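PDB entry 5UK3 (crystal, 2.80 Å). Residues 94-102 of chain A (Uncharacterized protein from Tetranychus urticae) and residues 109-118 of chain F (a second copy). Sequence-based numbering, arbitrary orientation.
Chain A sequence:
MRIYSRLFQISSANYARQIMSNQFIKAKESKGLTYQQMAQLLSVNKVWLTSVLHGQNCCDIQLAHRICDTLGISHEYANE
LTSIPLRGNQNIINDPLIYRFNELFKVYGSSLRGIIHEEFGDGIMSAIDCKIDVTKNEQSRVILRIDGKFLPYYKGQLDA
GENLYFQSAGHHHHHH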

# COMPACT_ATOMS: atom_id res chain seq x y z
N ASN A 94 9.53 9.42 -7.02
CA ASN A 94 10.34 10.11 -6.01
C ASN A 94 11.29 11.18 -6.51
O ASN A 94 11.84 11.90 -5.68
CB ASN A 94 11.15 9.10 -5.20
CG ASN A 94 10.28 8.24 -4.30
OD1 ASN A 94 9.13 8.56 -4.03
ND2 ASN A 94 10.84 7.15 -3.84
N ASP A 95 11.53 11.26 -7.83
CA ASP A 95 12.45 12.27 -8.35
C ASP A 95 11.82 13.62 -8.11
O ASP A 95 10.66 13.81 -8.43
CB ASP A 95 12.77 12.17 -9.83
CG ASP A 95 13.97 13.06 -10.22
OD1 ASP A 95 15.14 12.63 -10.06
OD2 ASP A 95 13.74 14.21 -10.66
N PRO A 96 12.57 14.55 -7.52
CA PRO A 96 11.91 15.78 -7.12
C PRO A 96 11.29 16.51 -8.27
O PRO A 96 10.25 17.14 -8.11
CB PRO A 96 13.07 16.57 -6.49
CG PRO A 96 13.89 15.49 -5.84
CD PRO A 96 13.90 14.42 -6.89
N LEU A 97 11.95 16.47 -9.42
CA LEU A 97 11.46 17.18 -10.59
C LEU A 97 10.13 16.64 -10.99
O LEU A 97 9.24 17.40 -11.31
CB LEU A 97 12.44 17.06 -11.75
CG LEU A 97 12.13 17.89 -12.97
CD1 LEU A 97 13.45 18.29 -13.64
CD2 LEU A 97 11.24 17.17 -13.97
N ILE A 98 10.00 15.33 -10.97
CA ILE A 98 8.74 14.73 -11.39
C ILE A 98 7.66 14.93 -10.33
O ILE A 98 6.51 15.20 -10.66
CB ILE A 98 8.91 13.23 -11.73
CG1 ILE A 98 10.00 13.00 -12.81
CG2 ILE A 98 7.54 12.65 -12.07
CD1 ILE A 98 9.60 13.37 -14.20
N TYR A 99 8.02 14.77 -9.07
CA TYR A 99 7.05 14.93 -7.98
C TYR A 99 6.33 16.25 -8.11
O TYR A 99 5.15 16.33 -7.88
CB TYR A 99 7.68 14.83 -6.58
CG TYR A 99 6.68 14.99 -5.49
CD1 TYR A 99 5.87 13.95 -5.10
CD2 TYR A 99 6.47 16.22 -4.91
CE1 TYR A 99 4.91 14.14 -4.12
CE2 TYR A 99 5.51 16.44 -3.94
CZ TYR A 99 4.73 15.40 -3.54
OH TYR A 99 3.78 15.65 -2.58
N ARG A 100 7.06 17.30 -8.45
CA ARG A 100 6.45 18.61 -8.51
C ARG A 100 5.32 18.66 -9.51
O ARG A 100 4.26 19.19 -9.20
CB ARG A 100 7.49 19.69 -8.71
CG ARG A 100 8.00 20.19 -7.38
CD ARG A 100 9.50 20.34 -7.36
NE ARG A 100 9.99 20.56 -6.01
CZ ARG A 100 10.30 19.59 -5.16
NH1 ARG A 100 10.16 18.32 -5.53
NH2 ARG A 100 10.73 19.88 -3.96
N PHE A 101 5.50 18.07 -10.68
CA PHE A 101 4.35 17.99 -11.60
C PHE A 101 3.16 17.26 -10.98
O PHE A 101 2.05 17.70 -11.11
CB PHE A 101 4.73 17.35 -12.94
CG PHE A 101 5.70 18.18 -13.73
CD1 PHE A 101 5.38 19.48 -14.10
CD2 PHE A 101 6.96 17.68 -14.08
CE1 PHE A 101 6.27 20.26 -14.81
CE2 PHE A 101 7.86 18.46 -14.78
CZ PHE A 101 7.50 19.75 -15.14
N ASN A 102 3.41 16.20 -10.23
CA ASN A 102 2.32 15.50 -9.56
C ASN A 102 1.66 16.38 -8.48
O ASN A 102 0.42 16.41 -8.38
CB ASN A 102 2.78 14.09 -9.12
CG ASN A 102 3.00 13.17 -10.34
OD1 ASN A 102 2.28 13.23 -11.38
ND2 ASN A 102 4.04 12.32 -10.25
N GLY F 109 7.48 11.79 -18.34
CA GLY F 109 8.24 12.30 -17.23
C GLY F 109 9.73 12.28 -17.46
O GLY F 109 10.38 13.31 -17.32
N SER F 110 10.27 11.13 -17.82
CA SER F 110 11.71 11.04 -18.00
C SER F 110 12.21 11.91 -19.14
O SER F 110 13.34 12.40 -19.07
CB SER F 110 12.15 9.60 -18.25
OG SER F 110 11.70 9.12 -19.50
N SER F 111 11.37 12.13 -20.16
CA SER F 111 11.71 13.01 -21.26
C SER F 111 11.77 14.46 -20.82
O SER F 111 12.70 15.20 -21.17
CB SER F 111 10.69 12.89 -22.37
OG SER F 111 10.63 11.55 -22.83
N LEU F 112 10.78 14.88 -20.05
CA LEU F 112 10.78 16.24 -19.52
C LEU F 112 11.96 16.47 -18.59
O LEU F 112 12.57 17.53 -18.57
CB LEU F 112 9.48 16.51 -18.81
CG LEU F 112 8.29 16.55 -19.76
CD1 LEU F 112 7.00 16.57 -18.98
CD2 LEU F 112 8.35 17.78 -20.65
N ARG F 113 12.30 15.44 -17.83
CA ARG F 113 13.43 15.49 -16.94
C ARG F 113 14.72 15.74 -17.72
O ARG F 113 15.50 16.64 -17.40
CB ARG F 113 13.53 14.18 -16.19
CG ARG F 113 14.41 14.29 -15.00
CD ARG F 113 14.26 13.10 -14.08
NE ARG F 113 15.54 12.99 -13.40
CZ ARG F 113 16.63 12.46 -13.95
NH1 ARG F 113 16.58 11.96 -15.19
NH2 ARG F 113 17.75 12.44 -13.26
N GLY F 114 14.91 14.96 -18.76
CA GLY F 114 16.07 15.09 -19.62
C GLY F 114 16.18 16.43 -20.33
O GLY F 114 17.28 17.01 -20.41
N ILE F 115 15.06 16.91 -20.87
CA ILE F 115 15.06 18.17 -21.59
C ILE F 115 15.36 19.30 -20.63
O ILE F 115 16.17 20.16 -20.94
CB ILE F 115 13.73 18.43 -22.29
CG1 ILE F 115 13.57 17.46 -23.46
CG2 ILE F 115 13.69 19.85 -22.82
CD1 ILE F 115 12.14 17.29 -23.90
N ILE F 116 14.72 19.29 -19.46
CA ILE F 116 14.93 20.36 -18.50
C ILE F 116 16.38 20.35 -18.01
O ILE F 116 16.98 21.42 -17.86
CB ILE F 116 13.96 20.29 -17.33
CG1 ILE F 116 12.56 20.68 -17.82
CG2 ILE F 116 14.36 21.28 -16.25
CD1 ILE F 116 11.45 20.26 -16.88
N HIS F 117 16.95 19.17 -17.79
CA HIS F 117 18.35 19.12 -17.37
C HIS F 117 19.28 19.72 -18.40
O HIS F 117 20.21 20.43 -18.04
CB HIS F 117 18.82 17.70 -17.04
CG HIS F 117 18.25 17.17 -15.76
ND1 HIS F 117 17.65 17.95 -14.80
CD2 HIS F 117 18.20 15.90 -15.29
CE1 HIS F 117 17.26 17.18 -13.79
NE2 HIS F 117 17.58 15.93 -14.08
N GLU F 118 19.05 19.39 -19.66
CA GLU F 118 19.90 19.84 -20.74
C GLU F 118 19.77 21.34 -20.94
O GLU F 118 20.76 22.01 -21.15
CB GLU F 118 19.56 19.05 -22.00
CG GLU F 118 20.04 19.64 -23.30
CD GLU F 118 19.76 18.70 -24.46
OE1 GLU F 118 18.80 18.96 -25.24
OE2 GLU F 118 20.50 17.68 -24.56

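Two helices from two copies of the same protein meet here at a steep angle, their N-to-C directions 120° apart and their axes 9.9 Å from each other at closest approach. The contact is small, 349 Å² summed over both sides, and chain A builds its share from four residues: one acid at the start of its helix, then three apolar side chains.

Asn A94 lies out of reach, so the contact begins with Asp A95, which does two jobs with one carboxylate. As N-cap of the helix, it accepts through OD2 from Leu A97 N at 3.1 Å, satisfying a backbone amide that has no helical carbonyl before it. The same carboxylate also faces the partner: OD1 forms a salt bridge with Arg F113 NE at 3.4 Å, and OD2 lies 3.5 Å from the same NE. The hydrogen bond within that bridge is weak, with an angle of 140° at the hydrogen, and the carboxylate oxygen approaches the guanidinium obliquely. Arginine suits the position because its CB points sideways, yet a chain with chi1, chi2 and chi3 all in t is long enough to bring its end nearer chain A.

Pro A96 makes no contact, a fitting residue for a first helical turn, where its missing amide hydrogen costs no backbone bond.

Leu A97 is the centre of the apolar part, with 75 Å² covered, the largest share of any residue. Its CB points toward chain F, and its two methyls spread over the opposing helix. CD2 lies 4.1 Å from the backbone at Arg F113 CA, while CD1 reaches Ile F116 CG2 at 4.1 Å and His F117 CE1 at 4.0 Å. CD1 also sits 4.3 Å from Arg F113 CG, so the arginine contributes its aliphatic stem here as well as its charge at Asp A95.

Ile A98 follows with chi1 and chi2 both in m, a conformation that sends CD1 to the beginning of the chain F stretch, 3.2 Å from Gly F109 O. Glycine is what makes so near an approach possible: an ideal CB on Gly F109 would stand 3.1 Å from Ile A98 CD1, which is tight. That carbonyl is not left unsatisfied beneath the methyl, since Gly F109 O accepts from Arg F113 N at 2.9 Å within its own helix. The CG1 of Ile A98 lies 4.4 Å from Arg F113 CD, again meeting the aliphatic stem.

Tyr A99 and Arg A100 are out of reach, and one turn on from Leu A97 the helix presents Phe A101. Its CZ approaches Ile F116 CD1 at 4.3 Å, with the methyl at the ring edge. Ile F116 thus serves two partners: its CD1 meets the ring and also lies 4.3 Å from Leu A97 CD1, where CG2 packs as well. The rule to read is compact: cap and charge at the helix start, branched aliphatics after it, and glycine where an isoleucine comes close.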